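Local structure of endonuclease IV (Thermus thermophilus, 3AAM) at residues 134-142 with 165-176; 150-158 with 187-195. The protein cleaves phosphodiester bonds at apurinic or apyrimidinic sites in DNA during base excision repair, as a metal-dependent endonuclease with a TIM-barrel fold. All coordinates share one frame; numbering follows the deposited sequence.

Contact 1 (134-142 with 165-176); sequences PVLLVENTA and QVCLDTCHAYAA. With MN (manganese (II) ion), chain B.
N140 and H172 meet where two parallel strands of the barrel run out towards the metal site. The carboxamide of N140 lies against the backbone of D169 and grips it twice: OD1 accepts from D169 N at 2.7 Å on a lone pair in the carboxamide plane, while ND2 gives its hydrogen to D169 O at 3.2 Å, with the acceptor almost in the amide plane. CG sits between the backbone N and carbonyl carbon of N140 (chi1 55°), a rotation that swings the amide across to the second strand. D169 O also receives A173 N, so it serves helix and asparagine together. With an alanine here, D169 N would probably lose its acceptor and D169 O one of its two donors, leaving the start of helix 170-176 less firmly tied to the strand end.

The backbone carbonyl of N140 turns to the imidazole. H172 ND1 donates to N140 O at 2.7 Å, the oxygen lying 9° out of the ring plane. E139 OE1 stands at the same ring's edge, 3.8 Å from H172 CE1, its carboxylate inclined 61° to the imidazole. One ring face is covered by D169 CG, and D169 OD1 caps the helix by accepting H172 N.

Further back the strands pair as V138 N to Q165 O and C167 N to V138 O, with V138 CG2 4.0 Å from V166 CG2. On the sheet face shared with E139, L137 CD2 presses on Q165 CB.

Because ND1 is spent as a donor, H172 NE2 can offer its lone pair to the manganese ion, 2.2 Å away and also bound by D217 and H219; together with the metal, N140 O, a second-shell acceptor, is likely to set the ring's rotation and to make NE2 a stronger donor.

Contact 2 (150-158 with 187-195); sequences ARFEELAWL and VLDALDRAV
F152, in the first turn of helix 152-159, enters helix 184-194 as a knob in a hole formed by V187, A190, L191 and A194. Its ring lies across the L191 side chain at about a right angle, and L191 CD1 stands over the centre of one face, 3.6 Å from the centroid and 14° off the normal, a close CH-pi contact. L191 reaches that place with CG anti to its own backbone N (chi1 -176°). The far end of the ring meets V187, F152 CZ lying 4.0 Å from V187 CG1, while F152 CD2 comes within 3.5 Å of L191 CA. Nearer the backbone, F152 CB rests on A194 CB at 3.7 Å. Outside the pair, Y178 stacks on the F152 ring and its hydroxyl oxygen accepts the hydrogen of F152 N.

E153 starts out away from the neighbouring helix, but its chain bends at chi2 and brings E153 OE2 to 3.7 Å from A194 CB. Its other carboxylate oxygen, OE1, forms a salt bridge with R151 NH2 at 3.0 Å, so the acid is held by the residue at the N-cap of its helix while its flank covers the alanine.

These are two outer helices of the TIM barrel, packed side by side around the strands with their axes 9.0 Å apart and running in broadly the same direction, 29° from parallel. Alanines line the interface, A190 and A194 on one side and A156 on the other, consistent with this spacing.

One turn on from F152, L155 gives little more than CB to V195 CG2. A156 follows, its CB 4.0 Å from the same V195 CG2 and set against the carbonyl oxygen of A194 at the end of helix 184-194.

After four earlier strands and their helices, the chain enters strand 135-139, passes through a loop into helix 152-159 and returns as strand 165-169, where contact 1 closes a right-handed beta-alpha-beta unit. It then continues through helix 170-176 into helix 184-194, which closes contact 2 by packing back on helix 152-159. The four segments alternate along the sequence, so the two loops cross, neither enclosing the other. Contact 1 joins strands in the barrel wall and reaches the metal; contact 2 joins helices of the outer layer. They meet where L155 CD2 packs on N140 CB and V166 CG1, and where L188 touches L168, linking the helical layer to the strands.

Contact 1 (134-142 with 165-176)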
ATOM      1  N   PRO A 134      -5.830 -12.794  -4.961  1.00 23.79           N
ATOM      2  CA  PRO A 134      -5.008 -11.582  -4.975  1.00 20.03           C
ATOM      3  C   PRO A 134      -3.597 -11.821  -4.456  1.00 16.23           C
ATOM      4  O   PRO A 134      -3.295 -12.872  -3.896  1.00 15.61           O
ATOM      5  CB  PRO A 134      -5.791 -10.635  -4.076  1.00 20.84           C
ATOM      6  CG  PRO A 134      -6.334 -11.559  -3.047  1.00 21.08           C
ATOM      7  CD  PRO A 134      -6.829 -12.728  -3.878  1.00 24.28           C
ATOM      8  N   VAL A 135      -2.738 -10.828  -4.651  1.00 12.32           N
ATOM      9  CA  VAL A 135      -1.358 -10.905  -4.195  1.00 11.44           C
ATOM     10  C   VAL A 135      -1.189 -10.063  -2.932  1.00  9.33           C
ATOM     11  O   VAL A 135      -1.611  -8.909  -2.888  1.00 10.87           O
ATOM     12  CB  VAL A 135      -0.389 -10.372  -5.271  1.00 11.66           C
ATOM     13  CG1 VAL A 135       1.043 -10.403  -4.746  1.00 11.21           C
ATOM     14  CG2 VAL A 135      -0.515 -11.208  -6.544  1.00 15.13           C
ATOM     15  N   LEU A 136      -0.575 -10.647  -1.908  1.00  8.62           N
ATOM     16  CA  LEU A 136      -0.333  -9.938  -0.655  1.00  6.99           C
ATOM     17  C   LEU A 136       1.006  -9.213  -0.741  1.00  8.17           C
ATOM     18  O   LEU A 136       2.022  -9.808  -1.099  1.00  8.54           O
ATOM     19  CB  LEU A 136      -0.324 -10.922   0.519  1.00  8.71           C
ATOM     20  CG  LEU A 136      -0.039 -10.359   1.916  1.00  7.91           C
ATOM     21  CD1 LEU A 136      -1.078  -9.315   2.307  1.00  8.45           C
ATOM     22  CD2 LEU A 136      -0.051 -11.509   2.919  1.00 10.41           C
ATOM     23  N   LEU A 137       0.989  -7.924  -0.413  1.00  8.47           N
ATOM     24  CA  LEU A 137       2.177  -7.087  -0.454  1.00  8.38           C
ATOM     25  C   LEU A 137       2.582  -6.676   0.950  1.00  7.36           C
ATOM     26  O   LEU A 137       1.735  -6.296   1.755  1.00  6.30           O
ATOM     27  CB  LEU A 137       1.901  -5.820  -1.267  1.00  8.25           C
ATOM     28  CG  LEU A 137       1.398  -5.995  -2.695  1.00  7.98           C
ATOM     29  CD1 LEU A 137       1.189  -4.634  -3.342  1.00  8.25           C
ATOM     30  CD2 LEU A 137       2.406  -6.820  -3.479  1.00  8.04           C
ATOM     31  N   VAL A 138       3.876  -6.760   1.245  1.00  6.36           N
ATOM     32  CA  VAL A 138       4.374  -6.350   2.554  1.00  8.26           C
ATOM     33  C   VAL A 138       5.133  -5.047   2.343  1.00  7.64           C
ATOM     34  O   VAL A 138       5.920  -4.927   1.405  1.00  8.68           O
ATOM     35  CB  VAL A 138       5.317  -7.410   3.179  1.00  9.69           C
ATOM     36  CG1 VAL A 138       4.526  -8.665   3.514  1.00 11.26           C
ATOM     37  CG2 VAL A 138       6.454  -7.740   2.227  1.00 13.52           C
ATOM     38  N   GLU A 139       4.884  -4.070   3.208  1.00  8.04           N
ATOM     39  CA  GLU A 139       5.537  -2.770   3.088  1.00  7.37           C
ATOM     40  C   GLU A 139       6.825  -2.699   3.886  1.00  8.05           C
ATOM     41  O   GLU A 139       6.979  -3.384   4.894  1.00  9.91           O
ATOM     42  CB  GLU A 139       4.625  -1.652   3.614  1.00 11.68           C
ATOM     43  CG  GLU A 139       3.133  -1.874   3.433  1.00 14.70           C
ATOM     44  CD  GLU A 139       2.284  -0.804   4.122  1.00 14.24           C
ATOM     45  OE1 GLU A 139       2.642  -0.363   5.240  1.00 11.51           O
ATOM     46  OE2 GLU A 139       1.243  -0.416   3.550  1.00 12.25           O
ATOM     47  N   ASN A 140       7.754  -1.869   3.427  1.00  9.14           N
ATOM     48  CA  ASN A 140       8.978  -1.656   4.183  1.00  6.55           C
ATOM     49  C   ASN A 140       8.517  -0.665   5.251  1.00  8.75           C
ATOM     50  O   ASN A 140       7.508   0.028   5.069  1.00  7.10           O
ATOM     51  CB  ASN A 140      10.074  -1.037   3.315  1.00  6.93           C
ATOM     52  CG  ASN A 140       9.632   0.247   2.647  1.00  7.87           C
ATOM     53  OD1 ASN A 140       8.732   0.242   1.810  1.00  9.03           O
ATOM     54  ND2 ASN A 140      10.269   1.355   3.009  1.00  6.91           N
ATOM     55  N   THR A 141       9.239  -0.594   6.364  1.00  7.79           N
ATOM     56  CA  THR A 141       8.849   0.287   7.458  1.00  8.01           C
ATOM     57  C   THR A 141       9.928   1.266   7.893  1.00  7.96           C
ATOM     58  O   THR A 141      11.071   1.201   7.440  1.00  7.53           O
ATOM     59  CB  THR A 141       8.439  -0.532   8.688  1.00  9.21           C
ATOM     60  OG1 THR A 141       9.582  -1.234   9.193  1.00 10.35           O
ATOM     61  CG2 THR A 141       7.366  -1.540   8.316  1.00 11.47           C
ATOM     62  N   ALA A 142       9.546   2.172   8.789  1.00  9.53           N
ATOM     63  CA  ALA A 142      10.461   3.171   9.319  1.00 11.08           C
ATOM     64  C   ALA A 142      11.469   2.513  10.261  1.00 13.11           C
ATOM     65  O   ALA A 142      12.514   3.086  10.570  1.00 13.33           O
ATOM     66  CB  ALA A 142       9.675   4.249  10.058  1.00 11.60           C
ATOM     67  N   GLN A 165       4.721 -10.260  -2.326  1.00  7.66           N
ATOM     68  CA  GLN A 165       5.485  -9.277  -3.066  1.00  6.94           C
ATOM     69  C   GLN A 165       5.646  -8.063  -2.169  1.00  6.20           C
ATOM     70  O   GLN A 165       5.216  -8.088  -1.017  1.00  7.85           O
ATOM     71  CB  GLN A 165       4.813  -8.935  -4.397  1.00  8.90           C
ATOM     72  CG  GLN A 165       5.003 -10.054  -5.417  1.00 11.51           C
ATOM     73  CD  GLN A 165       4.523  -9.693  -6.802  1.00 12.47           C
ATOM     74  OE1 GLN A 165       4.882  -8.645  -7.341  1.00 14.98           O
ATOM     75  NE2 GLN A 165       3.713 -10.568  -7.397  1.00 15.83           N
ATOM     76  N   VAL A 166       6.246  -7.001  -2.689  1.00  7.29           N
ATOM     77  CA  VAL A 166       6.518  -5.830  -1.866  1.00  7.10           C
ATOM     78  C   VAL A 166       5.894  -4.514  -2.299  1.00  8.21           C
ATOM     79  O   VAL A 166       5.697  -4.260  -3.487  1.00  8.87           O
ATOM     80  CB  VAL A 166       8.058  -5.627  -1.764  1.00  9.40           C
ATOM     81  CG1 VAL A 166       8.389  -4.288  -1.111  1.00  9.91           C
ATOM     82  CG2 VAL A 166       8.674  -6.774  -0.983  1.00 10.08           C
ATOM     83  N   CYS A 167       5.572  -3.687  -1.307  1.00  7.49           N
ATOM     84  CA  CYS A 167       5.056  -2.350  -1.550  1.00  6.75           C
ATOM     85  C   CYS A 167       6.090  -1.402  -0.953  1.00  7.04           C
ATOM     86  O   CYS A 167       6.375  -1.454   0.241  1.00  9.00           O
ATOM     87  CB  CYS A 167       3.711  -2.117  -0.857  1.00  6.22           C
ATOM     88  SG  CYS A 167       3.197  -0.369  -0.913  1.00  7.73           S
ATOM     89  N   LEU A 168       6.668  -0.553  -1.788  1.00  5.88           N
ATOM     90  CA  LEU A 168       7.649   0.405  -1.312  1.00  6.30           C
ATOM     91  C   LEU A 168       6.966   1.671  -0.823  1.00  6.36           C
ATOM     92  O   LEU A 168       6.182   2.275  -1.556  1.00  6.57           O
ATOM     93  CB  LEU A 168       8.613   0.786  -2.434  1.00  6.96           C
ATOM     94  CG  LEU A 168       9.436   2.052  -2.169  1.00  8.97           C
ATOM     95  CD1 LEU A 168      10.438   1.793  -1.044  1.00  8.13           C
ATOM     96  CD2 LEU A 168      10.142   2.482  -3.444  1.00 10.75           C
ATOM     97  N   ASP A 169       7.243   2.057   0.418  1.00  6.72           N
ATOM     98  CA  ASP A 169       6.704   3.300   0.950  1.00  5.86           C
ATOM     99  C   ASP A 169       7.917   4.213   1.092  1.00  7.00           C
ATOM    100  O   ASP A 169       8.842   3.934   1.859  1.00  6.84           O
ATOM    101  CB  ASP A 169       6.022   3.101   2.306  1.00  6.24           C
ATOM    102  CG  ASP A 169       5.386   4.383   2.823  1.00  7.03           C
ATOM    103  OD1 ASP A 169       6.107   5.401   2.934  1.00  6.44           O
ATOM    104  OD2 ASP A 169       4.169   4.379   3.114  1.00  8.81           O
ATOM    105  N   THR A 170       7.924   5.294   0.323  1.00  5.09           N
ATOM    106  CA  THR A 170       9.033   6.240   0.337  1.00  6.41           C
ATOM    107  C   THR A 170       9.216   6.982   1.661  1.00  6.52           C
ATOM    108  O   THR A 170      10.338   7.346   2.021  1.00  7.10           O
ATOM    109  CB  THR A 170       8.861   7.254  -0.790  1.00  5.69           C
ATOM    110  OG1 THR A 170       7.502   7.707  -0.804  1.00  5.59           O
ATOM    111  CG2 THR A 170       9.189   6.613  -2.134  1.00  7.07           C
ATOM    112  N   CYS A 171       8.123   7.221   2.378  1.00  5.64           N
ATOM    113  CA  CYS A 171       8.207   7.906   3.667  1.00  6.05           C
ATOM    114  C   CYS A 171       8.892   6.967   4.644  1.00  5.98           C
ATOM    115  O   CYS A 171       9.817   7.357   5.360  1.00  6.99           O
ATOM    116  CB  CYS A 171       6.809   8.258   4.187  1.00  7.55           C
ATOM    117  SG  CYS A 171       6.787   8.990   5.851  1.00  9.67           S
ATOM    118  N   HIS A 172       8.435   5.719   4.671  1.00  7.36           N
ATOM    119  CA  HIS A 172       9.019   4.722   5.563  1.00  6.90           C
ATOM    120  C   HIS A 172      10.504   4.541   5.272  1.00  7.48           C
ATOM    121  O   HIS A 172      11.322   4.479   6.192  1.00  8.51           O
ATOM    122  CB  HIS A 172       8.314   3.377   5.393  1.00  6.16           C
ATOM    123  CG  HIS A 172       6.877   3.387   5.812  1.00  6.62           C
ATOM    124  ND1 HIS A 172       6.070   2.277   5.708  1.00  8.24           N
ATOM    125  CD2 HIS A 172       6.102   4.370   6.327  1.00  8.45           C
ATOM    126  CE1 HIS A 172       4.857   2.575   6.139  1.00  8.74           C
ATOM    127  NE2 HIS A 172       4.850   3.839   6.520  1.00  8.27           N
ATOM    128  N   ALA A 173      10.842   4.457   3.989  1.00  8.19           N
ATOM    129  CA  ALA A 173      12.230   4.274   3.576  1.00  6.54           C
ATOM    130  C   ALA A 173      13.096   5.431   4.056  1.00  8.22           C
ATOM    131  O   ALA A 173      14.182   5.223   4.597  1.00  7.08           O
ATOM    132  CB  ALA A 173      12.316   4.149   2.054  1.00  8.06           C
ATOM    133  N   TYR A 174      12.603   6.649   3.865  1.00  7.31           N
ATOM    134  CA  TYR A 174      13.339   7.838   4.276  1.00  7.23           C
ATOM    135  C   TYR A 174      13.551   7.807   5.787  1.00  8.66           C
ATOM    136  O   TYR A 174      14.660   8.032   6.274  1.00  8.87           O
ATOM    137  CB  TYR A 174      12.559   9.092   3.876  1.00  7.62           C
ATOM    138  CG  TYR A 174      13.349  10.377   3.977  1.00  8.68           C
ATOM    139  CD1 TYR A 174      14.491  10.575   3.204  1.00  8.78           C
ATOM    140  CD2 TYR A 174      12.950  11.397   4.836  1.00  8.88           C
ATOM    141  CE1 TYR A 174      15.220  11.757   3.286  1.00 10.64           C
ATOM    142  CE2 TYR A 174      13.671  12.586   4.925  1.00 10.70           C
ATOM    143  CZ  TYR A 174      14.805  12.755   4.146  1.00 11.21           C
ATOM    144  OH  TYR A 174      15.527  13.924   4.227  1.00 14.92           O
ATOM    145  N   ALA A 175      12.484   7.516   6.526  1.00  8.51           N
ATOM    146  CA  ALA A 175      12.562   7.465   7.980  1.00  9.00           C
ATOM    147  C   ALA A 175      13.521   6.386   8.459  1.00  9.40           C
ATOM    148  O   ALA A 175      14.118   6.509   9.523  1.00  9.88           O
ATOM    149  CB  ALA A 175      11.177   7.233   8.574  1.00  9.50           C
ATOM    150  N   ALA A 176      13.675   5.332   7.665  1.00  7.74           N
ATOM    151  CA  ALA A 176      14.556   4.230   8.026  1.00  9.71           C
ATOM    152  C   ALA A 176      16.024   4.509   7.727  1.00 10.37           C
ATOM    153  O   ALA A 176      16.906   3.835   8.266  1.00 14.45           O
ATOM    154  CB  ALA A 176      14.116   2.963   7.310  1.00  8.85           C
TER
HETATM  155 MN    MN B 271       3.164   5.042   7.385  1.00 13.30          MN
HETATM  156  O   HOH W   1       1.403   5.907   8.952  1.00 18.81           O

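Contact 2 (150-158 with 187-195)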
ATOM      1  N   ALA A 150      12.536  -2.821   7.950  1.00 10.88           N
ATOM      2  CA  ALA A 150      13.173  -1.532   7.686  1.00 11.40           C
ATOM      3  C   ALA A 150      14.164  -1.668   6.534  1.00 10.25           C
ATOM      4  O   ALA A 150      14.266  -0.786   5.682  1.00 10.05           O
ATOM      5  CB  ALA A 150      13.891  -1.029   8.938  1.00 12.02           C
ATOM      6  N   ARG A 151      14.892  -2.781   6.515  1.00 10.97           N
ATOM      7  CA  ARG A 151      15.882  -3.044   5.476  1.00 10.41           C
ATOM      8  C   ARG A 151      15.283  -3.824   4.311  1.00 10.16           C
ATOM      9  O   ARG A 151      14.543  -4.785   4.511  1.00 10.19           O
ATOM     10  CB  ARG A 151      17.048  -3.842   6.061  1.00 12.40           C
ATOM     11  CG  ARG A 151      17.906  -3.072   7.045  1.00 15.05           C
ATOM     12  CD  ARG A 151      18.771  -2.055   6.319  1.00 16.57           C
ATOM     13  NE  ARG A 151      19.675  -2.703   5.372  1.00 17.86           N
ATOM     14  CZ  ARG A 151      20.465  -2.050   4.528  1.00 18.77           C
ATOM     15  NH1 ARG A 151      20.464  -0.723   4.509  1.00 18.76           N
ATOM     16  NH2 ARG A 151      21.258  -2.723   3.706  1.00 18.75           N
ATOM     17  N   PHE A 152      15.614  -3.421   3.088  1.00  9.59           N
ATOM     18  CA  PHE A 152      15.091  -4.118   1.924  1.00  9.40           C
ATOM     19  C   PHE A 152      15.501  -5.586   1.944  1.00  9.64           C
ATOM     20  O   PHE A 152      14.733  -6.446   1.516  1.00 10.12           O
ATOM     21  CB  PHE A 152      15.571  -3.457   0.627  1.00  7.98           C
ATOM     22  CG  PHE A 152      15.104  -2.035   0.456  1.00  8.07           C
ATOM     23  CD1 PHE A 152      13.905  -1.608   1.022  1.00  7.73           C
ATOM     24  CD2 PHE A 152      15.842  -1.134  -0.303  1.00  6.92           C
ATOM     25  CE1 PHE A 152      13.449  -0.302   0.833  1.00  7.33           C
ATOM     26  CE2 PHE A 152      15.397   0.172  -0.500  1.00  9.15           C
ATOM     27  CZ  PHE A 152      14.196   0.589   0.068  1.00  8.04           C
ATOM     28  N   GLU A 153      16.700  -5.877   2.446  1.00 10.51           N
ATOM     29  CA  GLU A 153      17.172  -7.259   2.507  1.00 11.39           C
ATOM     30  C   GLU A 153      16.276  -8.117   3.388  1.00 11.89           C
ATOM     31  O   GLU A 153      16.120  -9.314   3.142  1.00 11.89           O
ATOM     32  CB  GLU A 153      18.604  -7.339   3.052  1.00 10.86           C
ATOM     33  CG  GLU A 153      19.701  -6.898   2.095  1.00 13.91           C
ATOM     34  CD  GLU A 153      19.737  -5.398   1.876  1.00 16.31           C
ATOM     35  OE1 GLU A 153      19.136  -4.656   2.683  1.00 17.19           O
ATOM     36  OE2 GLU A 153      20.385  -4.962   0.901  1.00 17.56           O
ATOM     37  N   GLU A 154      15.697  -7.516   4.426  1.00 11.35           N
ATOM     38  CA  GLU A 154      14.825  -8.275   5.313  1.00 11.37           C
ATOM     39  C   GLU A 154      13.537  -8.607   4.577  1.00 11.55           C
ATOM     40  O   GLU A 154      13.006  -9.711   4.712  1.00 12.01           O
ATOM     41  CB  GLU A 154      14.514  -7.494   6.593  1.00 13.10           C
ATOM     42  CG  GLU A 154      13.727  -8.325   7.608  1.00 15.45           C
ATOM     43  CD  GLU A 154      13.705  -7.713   8.996  1.00 17.27           C
ATOM     44  OE1 GLU A 154      12.912  -6.780   9.235  1.00 20.04           O
ATOM     45  OE2 GLU A 154      14.496  -8.162   9.848  1.00 18.25           O
ATOM     46  N   LEU A 155      13.037  -7.650   3.800  1.00 11.27           N
ATOM     47  CA  LEU A 155      11.819  -7.873   3.030  1.00 13.10           C
ATOM     48  C   LEU A 155      12.058  -8.971   2.008  1.00 11.70           C
ATOM     49  O   LEU A 155      11.181  -9.796   1.759  1.00 11.53           O
ATOM     50  CB  LEU A 155      11.383  -6.598   2.303  1.00 13.53           C
ATOM     51  CG  LEU A 155      10.692  -5.510   3.125  1.00 16.59           C
ATOM     52  CD1 LEU A 155      11.655  -4.964   4.161  1.00 20.44           C
ATOM     53  CD2 LEU A 155      10.207  -4.399   2.206  1.00 16.15           C
ATOM     54  N   ALA A 156      13.243  -8.978   1.405  1.00 11.36           N
ATOM     55  CA  ALA A 156      13.560  -9.996   0.413  1.00 12.69           C
ATOM     56  C   ALA A 156      13.476 -11.377   1.060  1.00 13.25           C
ATOM     57  O   ALA A 156      12.982 -12.326   0.455  1.00 14.86           O
ATOM     58  CB  ALA A 156      14.948  -9.761  -0.159  1.00 12.44           C
ATOM     59  N   TRP A 157      13.958 -11.492   2.295  1.00 13.26           N
ATOM     60  CA  TRP A 157      13.895 -12.770   2.987  1.00 13.77           C
ATOM     61  C   TRP A 157      12.443 -13.119   3.320  1.00 13.58           C
ATOM     62  O   TRP A 157      12.021 -14.268   3.173  1.00 14.36           O
ATOM     63  CB  TRP A 157      14.717 -12.737   4.279  1.00 14.16           C
ATOM     64  CG  TRP A 157      14.452 -13.940   5.131  1.00 13.96           C
ATOM     65  CD1 TRP A 157      14.970 -15.194   4.971  1.00 14.45           C
ATOM     66  CD2 TRP A 157      13.503 -14.031   6.198  1.00 14.89           C
ATOM     67  NE1 TRP A 157      14.394 -16.063   5.869  1.00 14.74           N
ATOM     68  CE2 TRP A 157      13.489 -15.374   6.633  1.00 14.78           C
ATOM     69  CE3 TRP A 157      12.656 -13.106   6.826  1.00 16.28           C
ATOM     70  CZ2 TRP A 157      12.660 -15.816   7.670  1.00 16.72           C
ATOM     71  CZ3 TRP A 157      11.834 -13.544   7.855  1.00 16.60           C
ATOM     72  CH2 TRP A 157      11.842 -14.890   8.266  1.00 18.01           C
ATOM     73  N   LEU A 158      11.687 -12.118   3.767  1.00 13.02           N
ATOM     74  CA  LEU A 158      10.285 -12.304   4.128  1.00 13.28           C
ATOM     75  C   LEU A 158       9.442 -12.892   3.005  1.00 11.78           C
ATOM     76  O   LEU A 158       8.588 -13.744   3.249  1.00 12.49           O
ATOM     77  CB  LEU A 158       9.654 -10.975   4.562  1.00 14.14           C
ATOM     78  CG  LEU A 158       9.783 -10.521   6.017  1.00 18.81           C
ATOM     79  CD1 LEU A 158       9.083  -9.182   6.186  1.00 19.89           C
ATOM     80  CD2 LEU A 158       9.151 -11.554   6.942  1.00 20.35           C
ATOM     81  N   VAL A 187      18.293   4.664  -4.020  1.00 11.09           N
ATOM     82  CA  VAL A 187      17.380   3.908  -3.175  1.00  9.45           C
ATOM     83  C   VAL A 187      16.687   2.842  -4.015  1.00  8.81           C
ATOM     84  O   VAL A 187      16.503   1.711  -3.571  1.00  9.22           O
ATOM     85  CB  VAL A 187      16.316   4.826  -2.532  1.00 10.51           C
ATOM     86  CG1 VAL A 187      15.300   3.989  -1.765  1.00 10.07           C
ATOM     87  CG2 VAL A 187      16.987   5.812  -1.585  1.00  8.59           C
ATOM     88  N   LEU A 188      16.300   3.199  -5.236  1.00  9.63           N
ATOM     89  CA  LEU A 188      15.647   2.227  -6.095  1.00  8.69           C
ATOM     90  C   LEU A 188      16.651   1.172  -6.544  1.00  8.59           C
ATOM     91  O   LEU A 188      16.283   0.020  -6.751  1.00  9.69           O
ATOM     92  CB  LEU A 188      15.006   2.907  -7.307  1.00  8.72           C
ATOM     93  CG  LEU A 188      13.814   3.808  -6.976  1.00  8.50           C
ATOM     94  CD1 LEU A 188      13.288   4.415  -8.264  1.00  9.98           C
ATOM     95  CD2 LEU A 188      12.721   3.011  -6.276  1.00  7.75           C
ATOM     96  N   ASP A 189      17.918   1.558  -6.687  1.00 10.26           N
ATOM     97  CA  ASP A 189      18.940   0.595  -7.092  1.00 10.53           C
ATOM     98  C   ASP A 189      19.100  -0.434  -5.983  1.00 10.55           C
ATOM     99  O   ASP A 189      19.267  -1.623  -6.244  1.00 11.05           O
ATOM    100  CB  ASP A 189      20.298   1.267  -7.325  1.00 11.18           C
ATOM    101  CG  ASP A 189      20.260   2.315  -8.420  1.00 15.06           C
ATOM    102  OD1 ASP A 189      19.452   2.184  -9.362  1.00 13.58           O
ATOM    103  OD2 ASP A 189      21.061   3.271  -8.344  1.00 20.22           O
ATOM    104  N   ALA A 190      19.056   0.041  -4.741  1.00  9.86           N
ATOM    105  CA  ALA A 190      19.197  -0.828  -3.580  1.00 10.05           C
ATOM    106  C   ALA A 190      18.013  -1.777  -3.485  1.00 10.30           C
ATOM    107  O   ALA A 190      18.170  -2.960  -3.182  1.00 10.37           O
ATOM    108  CB  ALA A 190      19.303   0.013  -2.306  1.00  8.78           C
ATOM    109  N   LEU A 191      16.822  -1.259  -3.757  1.00  8.92           N
ATOM    110  CA  LEU A 191      15.629  -2.084  -3.696  1.00  9.05           C
ATOM    111  C   LEU A 191      15.655  -3.160  -4.776  1.00  9.92           C
ATOM    112  O   LEU A 191      15.247  -4.297  -4.538  1.00 10.58           O
ATOM    113  CB  LEU A 191      14.376  -1.216  -3.845  1.00  8.60           C
ATOM    114  CG  LEU A 191      13.033  -1.937  -3.700  1.00 10.10           C
ATOM    115  CD1 LEU A 191      12.941  -2.586  -2.323  1.00 10.55           C
ATOM    116  CD2 LEU A 191      11.894  -0.938  -3.895  1.00 12.20           C
ATOM    117  N   ASP A 192      16.142  -2.805  -5.962  1.00  9.49           N
ATOM    118  CA  ASP A 192      16.207  -3.753  -7.063  1.00  9.64           C
ATOM    119  C   ASP A 192      17.223  -4.857  -6.782  1.00  9.90           C
ATOM    120  O   ASP A 192      17.009  -6.016  -7.139  1.00 10.93           O
ATOM    121  CB  ASP A 192      16.575  -3.029  -8.358  1.00 10.77           C
ATOM    122  CG  ASP A 192      16.437  -3.917  -9.573  1.00 12.75           C
ATOM    123  OD1 ASP A 192      15.395  -4.597  -9.689  1.00 13.19           O
ATOM    124  OD2 ASP A 192      17.363  -3.932 -10.412  1.00 15.27           O
ATOM    125  N   ARG A 193      18.324  -4.495  -6.134  1.00 10.46           N
ATOM    126  CA  ARG A 193      19.354  -5.474  -5.812  1.00 12.57           C
ATOM    127  C   ARG A 193      18.889  -6.444  -4.731  1.00 13.12           C
ATOM    128  O   ARG A 193      19.096  -7.651  -4.839  1.00 13.79           O
ATOM    129  CB  ARG A 193      20.635  -4.771  -5.345  1.00 14.15           C
ATOM    130  CG  ARG A 193      21.711  -5.737  -4.871  1.00 18.44           C
ATOM    131  CD  ARG A 193      23.019  -5.043  -4.503  1.00 21.86           C
ATOM    132  NE  ARG A 193      22.873  -4.085  -3.409  1.00 26.28           N
ATOM    133  CZ  ARG A 193      22.543  -2.806  -3.569  1.00 27.25           C
ATOM    134  NH1 ARG A 193      22.432  -2.011  -2.513  1.00 27.08           N
ATOM    135  NH2 ARG A 193      22.334  -2.318  -4.785  1.00 29.44           N
ATOM    136  N   ALA A 194      18.258  -5.910  -3.691  1.00 11.75           N
ATOM    137  CA  ALA A 194      17.786  -6.726  -2.580  1.00 11.74           C
ATOM    138  C   ALA A 194      16.503  -7.503  -2.854  1.00 11.91           C
ATOM    139  O   ALA A 194      16.445  -8.715  -2.645  1.00 16.22           O
ATOM    140  CB  ALA A 194      17.598  -5.850  -1.344  1.00 11.87           C
ATOM    141  N   VAL A 195      15.477  -6.806  -3.327  1.00 10.48           N
ATOM    142  CA  VAL A 195      14.183  -7.428  -3.586  1.00 10.22           C
ATOM    143  C   VAL A 195      13.923  -7.730  -5.051  1.00 11.12           C
ATOM    144  O   VAL A 195      13.435  -8.813  -5.397  1.00 12.02           O
ATOM    145  CB  VAL A 195      13.045  -6.521  -3.052  1.00 10.05           C
ATOM    146  CG1 VAL A 195      11.686  -7.051  -3.489  1.00 13.85           C
ATOM    147  CG2 VAL A 195      13.117  -6.451  -1.530  1.00 11.72           C
TER